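Local coordinates for protein computational Design of Enzyme (Synthetic construct, PDB 3TP4) that is a computationally designed enzyme, probably meant to carry an activated serine in a catalytic triad on a TIM-barrel scaffold related to glycosyl hydrolase family 26, at residues T71-E75 with Y147-I151; F94-R99 with L154-R160; H141-V145 with L196-T200. One frame throughout, in Å; residues are numbered along the deposited sequence.

Contact 1: T71-E75 with Y147-I151; sequences TSIIE and YLDDI
Tyr147 reaches from its helix to the loop at 71-75 and sets its phenol oxygen between two acceptor-capable groups, Thr71 OG1 and Glu75 OE2. Its CG lies anti to the backbone N (chi1 -162°), which carries the ring away from its own helix and leaves OH as the atom that does the touching. Tyr147 OH lies 2.6 Å from Thr71 OG1, a short hydrogen bond in which either hydroxyl may be the donor. The threonine oxygen approaches at the hydroxyl end of the ring and in the ring plane. Glu75 OE2 lies 3.0 Å from Tyr147 OH, within hydrogen-bonding distance, its carboxylate turned 52° from the ring. OE2 does not depend on the phenol alone, because Asn116 ND2 also donates to that oxygen, while Glu75 OE1 takes a weak bond from Ser72 OG at 3.4 Å. An apolar contact flanks the polar group where Thr71 CG2 meets Ile151 CD1 at 4.1 Å. Ile74 CG2, by contrast, is a methyl set 4.2 Å from a carboxylate oxygen, Asp150 OD2, whose main partner is Arg87 in a salt bridge. A phenylalanine in place of Tyr147 removes the phenol oxygen from both neighbours and would probably leave Thr71 OG1 without its mate across the contact and Glu75 OE2 with less to fix its position. Thr71 follows strand 66-70 directly, and its backbone bonds to Gly111 of the neighbouring strand 107-113. The contact thus ties the loop at the C-terminal end of strand 66-70 to outer helix 141-157 of the TIM barrel, at the strand ends where such barrels keep their active sites; consistent with that, Ser72 touches a Ser-His-Glu arrangement that may be the designed triad.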
loop_
_atom_site.group_PDB
_atom_site.type_symbol
_atom_site.label_atom_id
_atom_site.label_comp_id
_atom_site.label_asym_id
_atom_site.label_seq_id
_atom_site.Cartn_x
_atom_site.Cartn_y
_atom_site.Cartn_z
ATOM N N THR A 71 3.585 2.046 -9.949
ATOM C CA THR A 71 3.485 0.984 -10.954
ATOM C C THR A 71 3.245 1.579 -12.337
ATOM O O THR A 71 3.438 0.921 -13.354
ATOM C CB THR A 71 2.371 -0.009 -10.636
ATOM O OG1 THR A 71 1.128 0.694 -10.514
ATOM C CG2 THR A 71 2.683 -0.758 -9.342
ATOM N N SER A 72 2.823 2.836 -12.345
ATOM C CA SER A 72 2.724 3.659 -13.546
ATOM C C SER A 72 3.948 3.539 -14.470
ATOM O O SER A 72 3.851 3.728 -15.682
ATOM C CB SER A 72 2.558 5.114 -13.113
ATOM O OG SER A 72 1.906 5.866 -14.112
ATOM N N ILE A 73 5.102 3.242 -13.890
ATOM C CA ILE A 73 6.332 3.089 -14.658
ATOM C C ILE A 73 6.234 1.960 -15.678
ATOM O O ILE A 73 6.860 2.012 -16.740
ATOM C CB ILE A 73 7.514 2.791 -13.737
ATOM C CG1 ILE A 73 7.860 4.026 -12.896
ATOM C CG2 ILE A 73 8.724 2.333 -14.529
ATOM C CD1 ILE A 73 8.767 3.708 -11.764
ATOM N N ILE A 74 5.470 0.928 -15.342
ATOM C CA ILE A 74 5.313 -0.220 -16.230
ATOM C C ILE A 74 4.527 0.182 -17.478
ATOM O O ILE A 74 4.756 -0.342 -18.566
ATOM C CB ILE A 74 4.588 -1.374 -15.518
ATOM C CG1 ILE A 74 5.481 -1.967 -14.428
ATOM C CG2 ILE A 74 4.160 -2.451 -16.519
ATOM C CD1 ILE A 74 4.704 -2.770 -13.387
ATOM N N GLU A 75 3.602 1.118 -17.302
ATOM C CA GLU A 75 2.760 1.589 -18.388
ATOM C C GLU A 75 3.528 2.574 -19.262
ATOM O O GLU A 75 3.053 2.975 -20.321
ATOM C CB GLU A 75 1.517 2.274 -17.821
ATOM C CG GLU A 75 0.826 1.495 -16.709
ATOM C CD GLU A 75 0.015 2.393 -15.787
ATOM O OE1 GLU A 75 0.127 3.633 -15.913
ATOM O OE2 GLU A 75 -0.731 1.863 -14.934
ATOM N N TYR A 147 -2.667 -6.951 -15.059
ATOM C CA TYR A 147 -1.911 -5.911 -14.359
ATOM C C TYR A 147 -1.104 -6.512 -13.208
ATOM O O TYR A 147 0.077 -6.204 -13.033
ATOM C CB TYR A 147 -2.835 -4.821 -13.835
ATOM C CG TYR A 147 -2.109 -3.533 -13.508
ATOM C CD1 TYR A 147 -1.822 -3.181 -12.191
ATOM C CD2 TYR A 147 -1.698 -2.677 -14.522
ATOM C CE1 TYR A 147 -1.151 -1.991 -11.894
ATOM C CE2 TYR A 147 -1.031 -1.497 -14.242
ATOM C CZ TYR A 147 -0.758 -1.157 -12.928
ATOM O OH TYR A 147 -0.092 0.018 -12.667
ATOM N N LEU A 148 -1.737 -7.382 -12.429
ATOM C CA LEU A 148 -1.040 -8.061 -11.334
ATOM C C LEU A 148 0.100 -8.973 -11.812
ATOM O O LEU A 148 1.162 -9.031 -11.183
ATOM C CB LEU A 148 -2.029 -8.838 -10.449
ATOM C CG LEU A 148 -3.079 -7.976 -9.729
ATOM C CD1 LEU A 148 -4.061 -8.811 -8.907
ATOM C CD2 LEU A 148 -2.395 -6.962 -8.837
ATOM N N ASP A 149 -0.118 -9.696 -12.907
ATOM C CA ASP A 149 0.950 -10.516 -13.494
ATOM C C ASP A 149 2.220 -9.690 -13.735
ATOM O O ASP A 149 3.335 -10.147 -13.471
ATOM C CB ASP A 149 0.499 -11.136 -14.825
ATOM C CG ASP A 149 -0.520 -12.271 -14.646
ATOM O OD1 ASP A 149 -0.560 -12.894 -13.560
ATOM O OD2 ASP A 149 -1.273 -12.541 -15.610
ATOM N N ASP A 150 2.044 -8.488 -14.275
ATOM C CA ASP A 150 3.160 -7.589 -14.521
ATOM C C ASP A 150 3.844 -7.224 -13.208
ATOM O O ASP A 150 5.070 -7.152 -13.125
ATOM C CB ASP A 150 2.667 -6.322 -15.223
ATOM C CG ASP A 150 2.380 -6.548 -16.698
ATOM O OD1 ASP A 150 2.883 -7.549 -17.251
ATOM O OD2 ASP A 150 1.662 -5.718 -17.301
ATOM N N ILE A 151 3.048 -6.993 -12.171
ATOM C CA ILE A 151 3.613 -6.655 -10.870
ATOM C C ILE A 151 4.405 -7.842 -10.334
ATOM O O ILE A 151 5.490 -7.676 -9.769
ATOM C CB ILE A 151 2.506 -6.199 -9.883
ATOM C CG1 ILE A 151 1.981 -4.819 -10.310
ATOM C CG2 ILE A 151 3.029 -6.165 -8.439
ATOM C CD1 ILE A 151 0.744 -4.365 -9.556
#

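Contact 2: F94-R99 with L154-R160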
loop_
_atom_site.group_PDB
_atom_site.type_symbol
_atom_site.label_atom_id
_atom_site.label_comp_id
_atom_site.label_asym_id
_atom_site.label_seq_id
_atom_site.Cartn_x
_atom_site.Cartn_y
_atom_site.Cartn_z
ATOM N N PHE A 94 12.507 -0.547 -14.369
ATOM C CA PHE A 94 11.942 -0.424 -13.024
ATOM C C PHE A 94 12.823 -1.238 -12.091
ATOM O O PHE A 94 13.346 -0.725 -11.098
ATOM C CB PHE A 94 10.506 -0.958 -13.032
ATOM C CG PHE A 94 9.648 -0.467 -11.892
ATOM C CD1 PHE A 94 10.212 0.030 -10.725
ATOM C CD2 PHE A 94 8.264 -0.517 -11.990
ATOM C CE1 PHE A 94 9.405 0.476 -9.667
ATOM C CE2 PHE A 94 7.448 -0.078 -10.939
ATOM C CZ PHE A 94 8.021 0.418 -9.781
ATOM N N ALA A 95 13.029 -2.503 -12.444
ATOM C CA ALA A 95 13.840 -3.403 -11.638
ATOM C C ALA A 95 15.259 -2.896 -11.467
ATOM O O ALA A 95 15.861 -3.070 -10.408
ATOM C CB ALA A 95 13.851 -4.806 -12.240
ATOM N N ASP A 96 15.805 -2.296 -12.521
ATOM C CA ASP A 96 17.168 -1.775 -12.474
ATOM C C ASP A 96 17.291 -0.633 -11.455
ATOM O O ASP A 96 18.238 -0.579 -10.670
ATOM C CB ASP A 96 17.598 -1.288 -13.858
ATOM C CG ASP A 96 19.006 -0.712 -13.865
ATOM O OD1 ASP A 96 19.945 -1.433 -13.467
ATOM O OD2 ASP A 96 19.167 0.467 -14.249
ATOM N N TYR A 97 16.325 0.273 -11.478
ATOM C CA TYR A 97 16.315 1.400 -10.552
ATOM C C TYR A 97 16.097 0.949 -9.107
ATOM O O TYR A 97 16.619 1.569 -8.178
ATOM C CB TYR A 97 15.249 2.409 -10.966
ATOM C CG TYR A 97 15.693 3.367 -12.051
ATOM C CD1 TYR A 97 16.501 2.940 -13.105
ATOM C CD2 TYR A 97 15.296 4.697 -12.029
ATOM C CE1 TYR A 97 16.898 3.819 -14.100
ATOM C CE2 TYR A 97 15.689 5.579 -13.008
ATOM C CZ TYR A 97 16.489 5.137 -14.044
ATOM O OH TYR A 97 16.871 6.031 -15.015
ATOM N N ILE A 98 15.330 -0.124 -8.920
ATOM C CA ILE A 98 15.118 -0.700 -7.589
ATOM C C ILE A 98 16.415 -1.322 -7.095
ATOM O O ILE A 98 16.774 -1.196 -5.921
ATOM C CB ILE A 98 13.991 -1.775 -7.593
ATOM C CG1 ILE A 98 12.613 -1.110 -7.586
ATOM C CG2 ILE A 98 14.121 -2.715 -6.392
ATOM C CD1 ILE A 98 11.454 -2.076 -7.846
ATOM N N ARG A 99 17.122 -1.998 -7.998
ATOM C CA ARG A 99 18.418 -2.593 -7.663
ATOM C C ARG A 99 19.428 -1.514 -7.256
ATOM O O ARG A 99 20.176 -1.667 -6.283
ATOM C CB ARG A 99 18.955 -3.403 -8.856
ATOM C CG ARG A 99 18.365 -4.806 -8.973
ATOM C CD ARG A 99 18.543 -5.418 -10.372
ATOM N NE ARG A 99 19.862 -5.144 -10.941
ATOM C CZ ARG A 99 20.984 -5.736 -10.546
ATOM N NH1 ARG A 99 20.956 -6.651 -9.581
ATOM N NH2 ARG A 99 22.141 -5.415 -11.120
ATOM N N LEU A 154 7.691 -7.851 -11.981
ATOM C CA LEU A 154 8.584 -6.850 -11.400
ATOM C C LEU A 154 9.182 -7.382 -10.109
ATOM O O LEU A 154 10.389 -7.282 -9.875
ATOM C CB LEU A 154 7.826 -5.554 -11.117
ATOM C CG LEU A 154 8.622 -4.528 -10.295
ATOM C CD1 LEU A 154 9.774 -3.965 -11.115
ATOM C CD2 LEU A 154 7.718 -3.415 -9.786
ATOM N N ALA A 155 8.321 -7.943 -9.267
ATOM C CA ALA A 155 8.765 -8.524 -8.013
ATOM C C ALA A 155 9.905 -9.509 -8.260
ATOM O O ALA A 155 10.950 -9.433 -7.614
ATOM C CB ALA A 155 7.597 -9.212 -7.301
ATOM N N ASP A 156 9.708 -10.433 -9.200
ATOM C CA ASP A 156 10.710 -11.476 -9.439
ATOM C C ASP A 156 12.014 -10.935 -10.046
ATOM O O ASP A 156 13.091 -11.502 -9.829
ATOM C CB ASP A 156 10.139 -12.598 -10.315
ATOM C CG ASP A 156 11.156 -13.708 -10.582
ATOM O OD1 ASP A 156 11.527 -14.421 -9.625
ATOM O OD2 ASP A 156 11.582 -13.867 -11.749
ATOM N N ALA A 157 11.916 -9.844 -10.800
ATOM C CA ALA A 157 13.094 -9.222 -11.417
ATOM C C ALA A 157 13.906 -8.351 -10.444
ATOM O O ALA A 157 15.083 -8.058 -10.679
ATOM C CB ALA A 157 12.677 -8.409 -12.643
ATOM N N SER A 158 13.283 -7.929 -9.352
ATOM C CA SER A 158 13.983 -7.097 -8.370
ATOM C C SER A 158 14.886 -7.947 -7.494
ATOM O O SER A 158 14.545 -8.281 -6.358
ATOM C CB SER A 158 12.984 -6.303 -7.525
ATOM O OG SER A 158 12.221 -5.449 -8.362
ATOM N N ARG A 159 16.043 -8.298 -8.048
ATOM C CA ARG A 159 17.006 -9.174 -7.397
ATOM C C ARG A 159 18.384 -8.534 -7.421
ATOM O O ARG A 159 18.763 -7.902 -8.403
ATOM C CB ARG A 159 17.091 -10.510 -8.134
ATOM C CG ARG A 159 15.824 -11.357 -8.065
ATOM C CD ARG A 159 16.017 -12.685 -8.799
ATOM N NE ARG A 159 14.843 -13.551 -8.697
ATOM C CZ ARG A 159 14.718 -14.554 -7.832
ATOM N NH1 ARG A 159 15.697 -14.836 -6.982
ATOM N NH2 ARG A 159 13.610 -15.284 -7.823
ATOM N N ARG A 160 19.129 -8.704 -6.337
ATOM C CA ARG A 160 20.517 -8.285 -6.309
ATOM C C ARG A 160 21.352 -9.162 -7.242
ATOM O O ARG A 160 20.879 -10.195 -7.724
ATOM C CB ARG A 160 21.053 -8.343 -4.884
ATOM C CG ARG A 160 20.233 -7.496 -3.927
ATOM C CD ARG A 160 21.037 -7.089 -2.713
ATOM N NE ARG A 160 20.917 -8.037 -1.615
ATOM C CZ ARG A 160 20.557 -7.699 -0.383
ATOM N NH1 ARG A 160 20.284 -6.432 -0.100
ATOM N NH2 ARG A 160 20.473 -8.625 0.564
#
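Ala95 and Ser158 bring their backbones unusually close, with only 4.9 Å between their CA atoms, which the small side chains of Ala95, Ala157 and Ser158 permit. Ala95 CB meets Ala157 CB at 3.8 Å. Ser158, centre of an inverse gamma turn, folds its hydroxyl back on the helix it has just left, with OG donating to Leu154 O at 3.0 Å; Ile98 CD1 packs on Ser158 OG at 3.5 Å. To one side of this close approach, Leu154 lays both methyls on the same side of the Phe94 ring: CD2 sits over the face toward the rim, 3.7 Å from the centroid in a CH-pi contact, and CD1 lies near CB and CG. To the other side, in a contact otherwise largely apolar, Arg99 reaches past the helix end and gives a guanidinium N-H to a main-chain carbonyl. The bond from Arg99 NH1 to Arg159 O measures 2.8 Å and is nearly straight, with 160° at the hydrogen. It uses a lone pair of the oxygen in the carbonyl plane, and the acceptor lies close to the guanidinium plane as well. A bend at chi3 (41°) turns the guanidinium back so that NH1 meets Arg159 O, while CG and CD already lie beside that oxygen; NH2 is engaged in a salt bridge with Asp161. Helix 87-104 is thus fastened to the C-terminal end of helix 141-157. Beneath both, Ile98 and Ser158 rest on Ile168 of strand 168-174, while Phe94 meets Trp69 of strand 66-70 edge-to-face.

Contact 3: H141-V145 with L196-T200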
loop_
_atom_site.group_PDB
_atom_site.type_symbol
_atom_site.label_atom_id
_atom_site.label_comp_id
_atom_site.label_asym_id
_atom_site.label_seq_id
_atom_site.Cartn_x
_atom_site.Cartn_y
_atom_site.Cartn_z
ATOM N N HIS A 141 -12.221 -7.970 -14.902
ATOM C CA HIS A 141 -11.369 -8.761 -14.007
ATOM C C HIS A 141 -10.055 -9.180 -14.697
ATOM O O HIS A 141 -8.975 -9.116 -14.097
ATOM C CB HIS A 141 -12.113 -9.986 -13.476
ATOM C CG HIS A 141 -11.361 -10.733 -12.420
ATOM N ND1 HIS A 141 -10.961 -10.149 -11.235
ATOM C CD2 HIS A 141 -10.937 -12.019 -12.367
ATOM C CE1 HIS A 141 -10.317 -11.041 -10.503
ATOM N NE2 HIS A 141 -10.289 -12.184 -11.165
ATOM N N ALA A 142 -10.139 -9.585 -15.961
ATOM C CA ALA A 142 -8.946 -10.026 -16.693
ATOM C C ALA A 142 -7.881 -8.933 -16.804
ATOM O O ALA A 142 -6.684 -9.212 -16.693
ATOM C CB ALA A 142 -9.322 -10.566 -18.081
ATOM N N GLU A 143 -8.306 -7.694 -17.026
ATOM C CA GLU A 143 -7.365 -6.573 -17.045
ATOM C C GLU A 143 -6.623 -6.490 -15.708
ATOM O O GLU A 143 -5.396 -6.331 -15.667
ATOM C CB GLU A 143 -8.081 -5.245 -17.321
ATOM C CG GLU A 143 -9.441 -5.387 -17.978
ATOM C CD GLU A 143 -9.347 -5.711 -19.449
ATOM O OE1 GLU A 143 -10.404 -5.794 -20.108
ATOM O OE2 GLU A 143 -8.213 -5.873 -19.945
ATOM N N LEU A 144 -7.373 -6.606 -14.615
ATOM C CA LEU A 144 -6.766 -6.556 -13.287
ATOM C C LEU A 144 -5.719 -7.647 -13.153
ATOM O O LEU A 144 -4.568 -7.383 -12.792
ATOM C CB LEU A 144 -7.822 -6.711 -12.193
ATOM C CG LEU A 144 -7.213 -6.702 -10.786
ATOM C CD1 LEU A 144 -6.605 -5.339 -10.488
ATOM C CD2 LEU A 144 -8.253 -7.062 -9.745
ATOM N N VAL A 145 -6.113 -8.874 -13.477
ATOM C CA VAL A 145 -5.209 -10.014 -13.361
ATOM C C VAL A 145 -3.936 -9.816 -14.177
ATOM O O VAL A 145 -2.847 -10.121 -13.712
ATOM C CB VAL A 145 -5.895 -11.341 -13.766
ATOM C CG1 VAL A 145 -4.872 -12.461 -13.865
ATOM C CG2 VAL A 145 -6.960 -11.697 -12.761
ATOM N N LEU A 196 -11.203 -6.392 -3.247
ATOM C CA LEU A 196 -10.188 -6.083 -4.256
ATOM C C LEU A 196 -8.796 -6.223 -3.644
ATOM O O LEU A 196 -7.908 -6.842 -4.230
ATOM C CB LEU A 196 -10.362 -4.654 -4.810
ATOM C CG LEU A 196 -9.170 -4.055 -5.574
ATOM C CD1 LEU A 196 -8.835 -4.867 -6.811
ATOM C CD2 LEU A 196 -9.399 -2.572 -5.956
ATOM N N TYR A 197 -8.611 -5.631 -2.467
ATOM C CA TYR A 197 -7.310 -5.669 -1.802
ATOM C C TYR A 197 -6.956 -7.125 -1.476
ATOM O O TYR A 197 -5.821 -7.566 -1.703
ATOM C CB TYR A 197 -7.337 -4.821 -0.522
ATOM C CG TYR A 197 -5.971 -4.572 0.099
ATOM C CD1 TYR A 197 -5.308 -5.576 0.802
ATOM C CD2 TYR A 197 -5.361 -3.324 0.005
ATOM C CE1 TYR A 197 -4.051 -5.348 1.380
ATOM C CE2 TYR A 197 -4.109 -3.085 0.579
ATOM C CZ TYR A 197 -3.463 -4.103 1.261
ATOM O OH TYR A 197 -2.220 -3.869 1.815
ATOM N N ARG A 198 -7.926 -7.862 -0.937
ATOM C CA ARG A 198 -7.694 -9.250 -0.503
ATOM C C ARG A 198 -7.328 -10.140 -1.689
ATOM O O ARG A 198 -6.371 -10.914 -1.620
ATOM C CB ARG A 198 -8.910 -9.808 0.250
ATOM C CG ARG A 198 -9.114 -9.172 1.643
ATOM C CD ARG A 198 -10.532 -9.365 2.153
ATOM N NE ARG A 198 -10.750 -8.707 3.439
ATOM C CZ ARG A 198 -11.951 -8.533 3.996
ATOM N NH1 ARG A 198 -13.047 -8.957 3.383
ATOM N NH2 ARG A 198 -12.056 -7.929 5.168
ATOM N N PHE A 199 -8.092 -10.029 -2.775
ATOM C CA PHE A 199 -7.752 -10.745 -4.003
ATOM C C PHE A 199 -6.362 -10.384 -4.487
ATOM O O PHE A 199 -5.604 -11.244 -4.910
ATOM C CB PHE A 199 -8.741 -10.444 -5.125
ATOM C CG PHE A 199 -8.347 -11.048 -6.445
ATOM C CD1 PHE A 199 -8.515 -12.407 -6.676
ATOM C CD2 PHE A 199 -7.805 -10.261 -7.454
ATOM C CE1 PHE A 199 -8.152 -12.971 -7.885
ATOM C CE2 PHE A 199 -7.444 -10.814 -8.673
ATOM C CZ PHE A 199 -7.606 -12.173 -8.885
ATOM N N THR A 200 -6.036 -9.098 -4.456
ATOM C CA THR A 200 -4.723 -8.660 -4.910
ATOM C C THR A 200 -3.622 -9.394 -4.143
ATOM O O THR A 200 -2.633 -9.875 -4.733
ATOM C CB THR A 200 -4.557 -7.139 -4.735
ATOM O OG1 THR A 200 -5.438 -6.451 -5.634
ATOM C CG2 THR A 200 -3.119 -6.707 -5.014
#
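With CG anti to the backbone N in both His141 (chi1 -172°) and Phe199 (chi1 174°), the two rings extend from their helices and meet from opposite directions. His141 CE1 comes over one face of the phenylalanine, toward its rim, and lies 3.4 Å from Phe199 CZ. The planes stand at 54° with centroids 4.8 Å apart, so the pair is oblique. His141 ND1 bonds to Val134 O, which restrains the rotation of the imidazole. Val145 CG2 lies over a face of that same imidazole and, 4.0 Å from Phe199 CZ, meets the phenylalanine at its edge. The contact joins helices 141-157 and 190-207, two of the outer helices of the TIM barrel, whose short segments run at 47° with axes 12.4 Å apart; at that separation the gap is bridged by long side chains. Leu144 passes alongside Phe199 and places CD2 at 3.7 Å from Leu196 CD1. Both leucines also pack on Trp173 of strand 168-174. On the far helix, Leu196 O accepts from Thr200 N and, at 2.9 Å, from Thr200 OG1, the two donors reaching it from opposite faces of the carbonyl plane. Thr200 OG1 is in turn bonded to Trp173 NE1.

All three contacts use helix 141-157, in the order contact 3, contact 1, contact 2 from its first turn to its end. Its partners are helix 190-207 in contact 3, the loop after strand 66-70 in contact 1 and helix 87-104 in contact 2. Contact 1 has its centre about 13 Å from each of the other centres and touches both: Ile73 and Ile74 pack on Phe94, and Leu148 on Phe199 and Thr200. Contacts 2 and 3 lie about 22 Å apart between centres and do not meet. The partners in contacts 1 and 2 precede the helix in the chain and that in contact 3 follows it, so the helix packs against barrel elements from both sides of it in sequence.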